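PDB 4HTL: beta-glucoside kinase from Listeria monocytogenes, which phosphorylates cellobiose with ATP to give cellobiose-6'-phosphate, and may also regulate transcription of the cellobiose phosphotransferase operon. Local coordinates for residues L129-G134 against G245-R250; T133-G138 against T177-V182; T252-L257 against I271-H276. All coordinates share one frame; numbering follows the deposited sequence.

Interaction 1: L129-G134 against G245-R250; sequences LTIGTG and GGITSR
Ile247 N donates to Ile131 O at 3.0 Å, a nearly straight bond (161° at the hydrogen) that meets the oxygen close to the carbonyl axis. It ties the last residue of strand 126-131 to the short 3-10 segment that follows strand 240-244. Next to that bond the two isoleucine side chains cross obliquely, with Ile131 CB 3.9 Å from Ile247 CG2 and the CD1 methyls touching. Ile247 CG1 stands anti to the backbone N, while CG2 packs against Ile131 O as well as Ile131 CB. Thr130 CG2 rests 3.7 Å from Gly245 CA, which also lies near Ile131 O. The backbone angles of Gly245 (phi 99°, psi -169°) by themselves call for glycine.

Gly246 O accepts from Ser249 N and, at 2.8 Å, from Ser249 OG, the donors arriving from opposite faces of its plane. Further out, Phe221 and Ile225 of helix 212-236 pack on Ile247, and Ile225 also touches Ile131.

Strands 126-131 and 240-244 are parallel neighbours in the sheet, and the contact joins the ends where they run out. Gly245 and Gly246, having no side chains, let the backbones come as near as 4.2 Å (Gly132 CA to Gly246 CA), beside a firmly bonded strand-end carbonyl.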
loop_
_atom_site.group_PDB
_atom_site.type_symbol
_atom_site.label_atom_id
_atom_site.label_comp_id
_atom_site.label_asym_id
_atom_site.label_seq_id
_atom_site.Cartn_x
_atom_site.Cartn_y
_atom_site.Cartn_z
ATOM N N LEU A 129 -1.980 -6.944 -10.098
ATOM C CA LEU A 129 -3.300 -6.298 -10.174
ATOM C C LEU A 129 -4.119 -7.123 -11.188
ATOM O O LEU A 129 -3.701 -7.322 -12.322
ATOM C CB LEU A 129 -3.129 -4.871 -10.624
ATOM C CG LEU A 129 -4.405 -4.095 -11.017
ATOM C CD1 LEU A 129 -5.363 -3.933 -9.829
ATOM C CD2 LEU A 129 -4.039 -2.762 -11.670
ATOM N N THR A 130 -5.277 -7.611 -10.751
ATOM C CA THR A 130 -6.168 -8.449 -11.588
ATOM C C THR A 130 -7.452 -7.691 -11.813
ATOM O O THR A 130 -8.093 -7.317 -10.855
ATOM C CB THR A 130 -6.398 -9.794 -10.910
ATOM O OG1 THR A 130 -5.097 -10.413 -10.646
ATOM C CG2 THR A 130 -7.169 -10.742 -11.850
ATOM N N ILE A 131 -7.842 -7.494 -13.073
ATOM C CA ILE A 131 -9.024 -6.714 -13.443
ATOM C C ILE A 131 -9.944 -7.582 -14.333
ATOM O O ILE A 131 -9.601 -7.936 -15.447
ATOM C CB ILE A 131 -8.651 -5.460 -14.217
ATOM C CG1 ILE A 131 -7.642 -4.612 -13.466
ATOM C CG2 ILE A 131 -9.891 -4.619 -14.576
ATOM C CD1 ILE A 131 -7.008 -3.505 -14.309
ATOM N N GLY A 132 -11.086 -7.961 -13.796
ATOM C CA GLY A 132 -12.116 -8.675 -14.595
ATOM C C GLY A 132 -13.515 -8.270 -14.147
ATOM O O GLY A 132 -13.914 -7.138 -14.358
ATOM N N THR A 133 -14.253 -9.198 -13.552
ATOM C CA THR A 133 -15.520 -8.886 -12.943
ATOM C C THR A 133 -15.340 -8.049 -11.680
ATOM O O THR A 133 -16.175 -7.176 -11.384
ATOM C CB THR A 133 -16.355 -10.160 -12.684
ATOM O OG1 THR A 133 -15.673 -11.000 -11.750
ATOM C CG2 THR A 133 -16.572 -10.902 -13.989
ATOM N N GLY A 134 -14.276 -8.327 -10.930
ATOM C CA GLY A 134 -13.847 -7.482 -9.828
ATOM C C GLY A 134 -12.354 -7.192 -9.961
ATOM O O GLY A 134 -11.747 -7.387 -11.010
ATOM N N GLY A 245 -6.096 -10.878 -15.583
ATOM C CA GLY A 245 -7.539 -10.988 -15.501
ATOM C C GLY A 245 -8.209 -10.828 -16.862
ATOM O O GLY A 245 -7.553 -10.768 -17.905
ATOM N N GLY A 246 -9.535 -10.680 -16.821
ATOM C CA GLY A 246 -10.354 -10.491 -18.009
ATOM C C GLY A 246 -9.880 -9.400 -18.946
ATOM O O GLY A 246 -10.025 -9.522 -20.143
ATOM N N ILE A 247 -9.297 -8.331 -18.400
ATOM C CA ILE A 247 -8.811 -7.225 -19.218
ATOM C C ILE A 247 -7.841 -7.637 -20.301
ATOM O O ILE A 247 -7.760 -6.980 -21.348
ATOM C CB ILE A 247 -8.220 -6.097 -18.305
ATOM C CG1 ILE A 247 -8.068 -4.808 -19.063
ATOM C CG2 ILE A 247 -6.939 -6.559 -17.565
ATOM C CD1 ILE A 247 -7.657 -3.674 -18.140
ATOM N N THR A 248 -7.100 -8.716 -20.064
ATOM C CA THR A 248 -6.193 -9.269 -21.095
ATOM C C THR A 248 -6.899 -9.747 -22.384
ATOM O O THR A 248 -6.233 -10.029 -23.391
ATOM C CB THR A 248 -5.325 -10.443 -20.577
ATOM O OG1 THR A 248 -6.099 -11.666 -20.480
ATOM C CG2 THR A 248 -4.700 -10.090 -19.276
ATOM N N SER A 249 -8.222 -9.843 -22.350
ATOM C CA SER A 249 -9.044 -10.082 -23.567
ATOM C C SER A 249 -8.893 -8.898 -24.552
ATOM O O SER A 249 -9.279 -9.010 -25.689
ATOM C CB SER A 249 -10.541 -10.283 -23.241
ATOM O OG SER A 249 -11.126 -9.095 -22.698
ATOM N N ARG A 250 -8.311 -7.790 -24.091
ATOM C CA ARG A 250 -7.946 -6.647 -24.962
ATOM C C ARG A 250 -6.430 -6.779 -25.285
ATOM O O ARG A 250 -5.575 -6.486 -24.458
ATOM C CB ARG A 250 -8.284 -5.330 -24.244
ATOM C CG ARG A 250 -7.846 -4.057 -24.968
ATOM C CD ARG A 250 -8.616 -3.847 -26.234
ATOM N NE ARG A 250 -8.327 -2.549 -26.833
ATOM C CZ ARG A 250 -8.866 -2.132 -27.971
ATOM N NH1 ARG A 250 -9.627 -2.964 -28.661
ATOM N NH2 ARG A 250 -8.582 -0.922 -28.458
#

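Interaction 2: T133-G138 against T177-V182; sequences TGIGGG and TTTMLV
Thr179 faces the turn before strand 135-141, its CB directed toward it, and presents both branches. Its first torsion (chi1 71°) puts OG1 between the backbone N and the carbonyl carbon, where Val182 N and a water reach it, with CG2 turned to Gly134 and Ile135. Thr179 CG2 sits 4.0 Å from Gly134 CA, and the Thr179 and Ile135 side chains cross at a slant with CG2 4.0 Å from Ile135 CG1. Beyond it Ile135 CD1 reaches Thr178 O at 3.4 Å, a methyl against a carbonyl oxygen. Leu181 approaches through CB, which lies 3.9 Å from Thr133 O.

The hydroxyl side is polar and hydrated. The water donates to Thr133 O at 2.9 Å and accepts from Thr179 OG1 at 2.8 Å, bridging the turn and the helix start. The same OG1 receives Val182 N at 3.0 Å with an angle of 162°, so Thr179 is a true N-cap: one hydroxyl closes the first turn of the helix and donates its own hydrogen to the water. The Thr133 side chain lies about 7 Å from Gly13, part of an ATP site assigned by similarity, so this turn borders the probable nucleotide region.

Asn175 OD1 accepts from Ile135 N, while Phe156 packs on the Ile135 side chain. Behind Thr178 stand Phe221 and Ile225 of helix 212-236, so the start of helix 180-191 is held between that long helix and the hairpin formed by strands 126-131 and 135-141.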
loop_
_atom_site.group_PDB
_atom_site.type_symbol
_atom_site.label_atom_id
_atom_site.label_comp_id
_atom_site.label_asym_id
_atom_site.label_seq_id
_atom_site.Cartn_x
_atom_site.Cartn_y
_atom_site.Cartn_z
ATOM N N THR A 133 -14.253 -9.198 -13.552
ATOM C CA THR A 133 -15.520 -8.886 -12.943
ATOM C C THR A 133 -15.340 -8.049 -11.680
ATOM O O THR A 133 -16.175 -7.176 -11.384
ATOM C CB THR A 133 -16.355 -10.160 -12.684
ATOM O OG1 THR A 133 -15.673 -11.000 -11.750
ATOM C CG2 THR A 133 -16.572 -10.902 -13.989
ATOM N N GLY A 134 -14.276 -8.327 -10.930
ATOM C CA GLY A 134 -13.847 -7.482 -9.828
ATOM C C GLY A 134 -12.354 -7.192 -9.961
ATOM O O GLY A 134 -11.747 -7.387 -11.010
ATOM N N ILE A 135 -11.775 -6.669 -8.894
ATOM C CA ILE A 135 -10.375 -6.348 -8.845
ATOM C C ILE A 135 -9.723 -7.180 -7.755
ATOM O O ILE A 135 -10.254 -7.299 -6.644
ATOM C CB ILE A 135 -10.160 -4.892 -8.489
ATOM C CG1 ILE A 135 -10.906 -3.973 -9.476
ATOM C CG2 ILE A 135 -8.700 -4.524 -8.371
ATOM C CD1 ILE A 135 -10.287 -3.844 -10.801
ATOM N N GLY A 136 -8.586 -7.754 -8.100
ATOM C CA GLY A 136 -7.726 -8.472 -7.157
ATOM C C GLY A 136 -6.371 -7.825 -7.058
ATOM O O GLY A 136 -5.929 -7.171 -7.973
ATOM N N GLY A 137 -5.712 -8.074 -5.929
ATOM C CA GLY A 137 -4.408 -7.582 -5.642
ATOM C C GLY A 137 -3.584 -8.588 -4.898
ATOM O O GLY A 137 -4.090 -9.315 -4.037
ATOM N N GLY A 138 -2.295 -8.560 -5.208
ATOM C CA GLY A 138 -1.243 -9.200 -4.391
ATOM C C GLY A 138 -0.025 -8.272 -4.262
ATOM O O GLY A 138 0.344 -7.520 -5.186
ATOM N N THR A 177 -16.535 0.702 -9.836
ATOM C CA THR A 177 -16.451 1.733 -10.888
ATOM C C THR A 177 -15.612 1.351 -12.086
ATOM O O THR A 177 -15.738 1.977 -13.137
ATOM C CB THR A 177 -15.795 3.035 -10.323
ATOM O OG1 THR A 177 -14.438 2.802 -9.946
ATOM C CG2 THR A 177 -16.590 3.528 -9.093
ATOM N N THR A 178 -14.690 0.400 -11.903
ATOM C CA THR A 178 -13.611 0.177 -12.845
ATOM C C THR A 178 -13.319 -1.317 -13.089
ATOM O O THR A 178 -12.292 -1.850 -12.648
ATOM C CB THR A 178 -12.365 0.950 -12.405
ATOM O OG1 THR A 178 -12.734 2.294 -12.037
ATOM C CG2 THR A 178 -11.260 0.953 -13.437
ATOM N N THR A 179 -14.256 -2.001 -13.753
ATOM C CA THR A 179 -14.137 -3.439 -14.024
ATOM C C THR A 179 -14.773 -3.721 -15.361
ATOM O O THR A 179 -15.559 -2.898 -15.894
ATOM C CB THR A 179 -14.832 -4.334 -12.955
ATOM O OG1 THR A 179 -16.249 -4.222 -13.064
ATOM C CG2 THR A 179 -14.399 -3.936 -11.493
HETATM N N MSE A 180 -14.474 -4.899 -15.898
HETATM C CA MSE A 180 -15.110 -5.338 -17.149
HETATM C C MSE A 180 -16.652 -5.465 -16.998
HETATM O O MSE A 180 -17.408 -5.155 -17.935
HETATM C CB MSE A 180 -14.507 -6.643 -17.596
HETATM C CG MSE A 180 -12.967 -6.540 -17.891
HETATM SE SE MSE A 180 -12.424 -5.412 -19.398
HETATM C CE MSE A 180 -12.877 -6.699 -20.764
ATOM N N LEU A 181 -17.103 -5.913 -15.823
ATOM C CA LEU A 181 -18.526 -5.963 -15.497
ATOM C C LEU A 181 -19.172 -4.579 -15.494
ATOM O O LEU A 181 -20.243 -4.396 -16.078
ATOM C CB LEU A 181 -18.783 -6.659 -14.169
ATOM C CG LEU A 181 -20.251 -6.754 -13.689
ATOM C CD1 LEU A 181 -21.208 -7.389 -14.729
ATOM C CD2 LEU A 181 -20.284 -7.487 -12.335
ATOM N N VAL A 182 -18.511 -3.594 -14.878
ATOM C CA VAL A 182 -19.039 -2.248 -14.835
ATOM C C VAL A 182 -19.161 -1.720 -16.277
ATOM O O VAL A 182 -20.149 -1.053 -16.610
ATOM C CB VAL A 182 -18.164 -1.318 -13.945
ATOM C CG1 VAL A 182 -18.514 0.147 -14.209
ATOM C CG2 VAL A 182 -18.326 -1.719 -12.497
HETATM O O HOH W 1 -17.717 -4.767 -10.799
#

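Interaction 3: T252-L257 against I271-H276; sequences TFIAEL and IETATH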
loop_
_atom_site.group_PDB
_atom_site.type_symbol
_atom_site.label_atom_id
_atom_site.label_comp_id
_atom_site.label_asym_id
_atom_site.label_seq_id
_atom_site.Cartn_x
_atom_site.Cartn_y
_atom_site.Cartn_z
ATOM N N THR A 252 -4.122 -5.104 -26.860
ATOM C CA THR A 252 -3.289 -3.928 -26.777
ATOM C C THR A 252 -3.456 -3.154 -25.468
ATOM O O THR A 252 -3.003 -2.032 -25.342
ATOM C CB THR A 252 -3.593 -3.021 -27.969
ATOM O OG1 THR A 252 -4.996 -2.708 -27.952
ATOM C CG2 THR A 252 -3.136 -3.683 -29.305
ATOM N N PHE A 253 -4.023 -3.781 -24.448
ATOM C CA PHE A 253 -4.340 -2.992 -23.248
ATOM C C PHE A 253 -3.134 -2.414 -22.551
ATOM O O PHE A 253 -3.220 -1.303 -22.055
ATOM C CB PHE A 253 -5.279 -3.708 -22.259
ATOM C CG PHE A 253 -4.574 -4.505 -21.194
ATOM C CD1 PHE A 253 -4.227 -3.928 -19.962
ATOM C CD2 PHE A 253 -4.293 -5.845 -21.396
ATOM C CE1 PHE A 253 -3.586 -4.683 -18.991
ATOM C CE2 PHE A 253 -3.652 -6.606 -20.425
ATOM C CZ PHE A 253 -3.293 -6.020 -19.224
ATOM N N ILE A 254 -1.994 -3.111 -22.503
ATOM C CA ILE A 254 -0.810 -2.507 -21.834
ATOM C C ILE A 254 -0.355 -1.211 -22.558
ATOM O O ILE A 254 -0.099 -0.169 -21.887
ATOM C CB ILE A 254 0.375 -3.516 -21.687
ATOM C CG1 ILE A 254 -0.014 -4.608 -20.677
ATOM C CG2 ILE A 254 1.638 -2.776 -21.234
ATOM C CD1 ILE A 254 -0.101 -4.178 -19.224
ATOM N N ALA A 255 -0.282 -1.263 -23.891
ATOM C CA ALA A 255 0.109 -0.088 -24.681
ATOM C C ALA A 255 -0.902 1.026 -24.437
ATOM O O ALA A 255 -0.511 2.189 -24.281
ATOM C CB ALA A 255 0.246 -0.375 -26.184
ATOM N N GLU A 256 -2.177 0.654 -24.336
ATOM C CA GLU A 256 -3.266 1.653 -24.135
ATOM C C GLU A 256 -3.186 2.323 -22.746
ATOM O O GLU A 256 -3.363 3.505 -22.613
ATOM C CB GLU A 256 -4.609 1.019 -24.367
ATOM C CG GLU A 256 -4.859 0.686 -25.836
ATOM C CD GLU A 256 -6.256 0.143 -26.035
ATOM O OE1 GLU A 256 -6.503 -1.006 -25.811
ATOM O OE2 GLU A 256 -7.121 0.874 -26.427
ATOM N N LEU A 257 -2.856 1.527 -21.734
ATOM C CA LEU A 257 -2.664 2.044 -20.385
ATOM C C LEU A 257 -1.446 2.915 -20.299
ATOM O O LEU A 257 -1.484 3.958 -19.690
ATOM C CB LEU A 257 -2.534 0.933 -19.360
ATOM C CG LEU A 257 -3.808 0.280 -18.892
ATOM C CD1 LEU A 257 -3.459 -0.833 -17.892
ATOM C CD2 LEU A 257 -4.812 1.314 -18.365
ATOM N N ILE A 271 4.959 -1.683 -16.196
ATOM C CA ILE A 271 3.676 -2.378 -16.271
ATOM C C ILE A 271 3.696 -3.355 -17.434
ATOM O O ILE A 271 4.074 -3.007 -18.540
ATOM C CB ILE A 271 2.408 -1.439 -16.259
ATOM C CG1 ILE A 271 2.327 -0.552 -17.484
ATOM C CG2 ILE A 271 2.366 -0.599 -14.964
ATOM C CD1 ILE A 271 0.985 0.205 -17.650
ATOM N N GLU A 272 3.237 -4.572 -17.178
ATOM C CA GLU A 272 3.181 -5.608 -18.203
ATOM C C GLU A 272 2.214 -6.687 -17.755
ATOM O O GLU A 272 1.759 -6.688 -16.617
ATOM C CB GLU A 272 4.577 -6.194 -18.526
ATOM C CG GLU A 272 5.272 -6.827 -17.387
ATOM C CD GLU A 272 6.682 -7.261 -17.804
ATOM O OE1 GLU A 272 6.782 -7.968 -18.806
ATOM O OE2 GLU A 272 7.673 -6.874 -17.133
ATOM N N THR A 273 1.850 -7.574 -18.669
ATOM C CA THR A 273 0.919 -8.612 -18.321
ATOM C C THR A 273 1.483 -9.680 -17.385
ATOM O O THR A 273 2.663 -10.007 -17.420
ATOM C CB THR A 273 0.352 -9.316 -19.562
ATOM O OG1 THR A 273 1.435 -9.828 -20.363
ATOM C CG2 THR A 273 -0.566 -8.336 -20.367
ATOM N N ALA A 274 0.605 -10.214 -16.550
ATOM C CA ALA A 274 0.907 -11.379 -15.711
ATOM C C ALA A 274 1.033 -12.594 -16.631
ATOM O O ALA A 274 0.500 -12.594 -17.711
ATOM C CB ALA A 274 -0.256 -11.598 -14.720
ATOM N N THR A 275 1.713 -13.633 -16.166
ATOM C CA THR A 275 1.853 -14.878 -16.900
ATOM C C THR A 275 1.009 -16.006 -16.264
ATOM O O THR A 275 0.462 -15.901 -15.158
ATOM C CB THR A 275 3.326 -15.309 -16.967
ATOM O OG1 THR A 275 3.832 -15.536 -15.651
ATOM C CG2 THR A 275 4.229 -14.284 -17.707
ATOM N N HIS A 276 0.956 -17.144 -16.951
ATOM C CA HIS A 276 0.279 -18.343 -16.424
ATOM C C HIS A 276 -1.161 -18.058 -16.064
ATOM O O HIS A 276 -1.660 -18.532 -15.014
ATOM C CB HIS A 276 1.040 -18.936 -15.224
ATOM C CG HIS A 276 2.473 -19.272 -15.523
ATOM N ND1 HIS A 276 3.476 -18.367 -15.386
ATOM C CD2 HIS A 276 3.062 -20.448 -16.001
ATOM C CE1 HIS A 276 4.663 -18.959 -15.752
ATOM N NE2 HIS A 276 4.399 -20.214 -16.156
#
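Thr273 CG2 comes to the Phe253 ring from the strand at an oblique angle, 3.5 Å from Phe253 CE2 and a little farther from CZ. On one face of that ring lies Ile254 CG1, 3.8 Å above the plane and displaced toward the rim, and at its edge, in plane, is Leu257 CD1. Phe253 is modelled in two conformers, and this geometry belongs to one of them. With Thr273 CG2 anti to the carbonyl carbon, the methyl is on the helix side; OG1 takes the position between the backbone N and the carbonyl carbon (chi1 56°).

The same methyl is shared with Ile254, whose CG1 lies 3.8 Å from it as the two side chains pass at a slant. Ile254 buries the most surface of the helix residues. Its CD1 sits over the backbone of Glu272, 3.7 Å from Glu272 C, and its CG2 comes within 3.6 Å of Ile271 O. One turn on, Leu257 CB meets Ile271 CD1 at 4.0 Å, although Leu257 too has a second conformer. No hydrogen bond joins helix and strand, so the face is held by apolar side chains lying partly on strand backbone. The CB of Glu272 points away from the helix, and its OE1 is in a salt bridge with Lys119.

Helix 253-261 runs nearly antiparallel to strand 270-273, at 164° with the short axes 8.6 Å apart, as expected in the beta-alpha-beta unit made with strand 240-244. Ile243 of that neighbouring strand touches both Phe253 and Leu257, while Tyr222 of helix 212-236 packs on the same two residues. The connecting helix thus lies against strands 240-244 and 270-273 of the sheet and also touches helix 212-236.

In the fold
All three contacts gather on the five-stranded mixed sheet that holds strands 126-131, 135-141, 240-244 and 270-273, in the actin-like ATPase fold of the ROK family. Interactions 1 and 2 have centres 7 Å apart and share Thr133 and Gly134; Gly132 O probably accepts from Met180 N, linking them directly. The centre of interaction 3 is 10 Å from that of interaction 1, to which the Arg250–Glu256 salt bridge joins it, and 15 Å from that of interaction 2, which it does not touch. Along the chain, interactions 1 and 2 start from the same hairpin, and interaction 3 opens after both have closed. Together they run from the turn near the probable ATP site outward to the sheet edge.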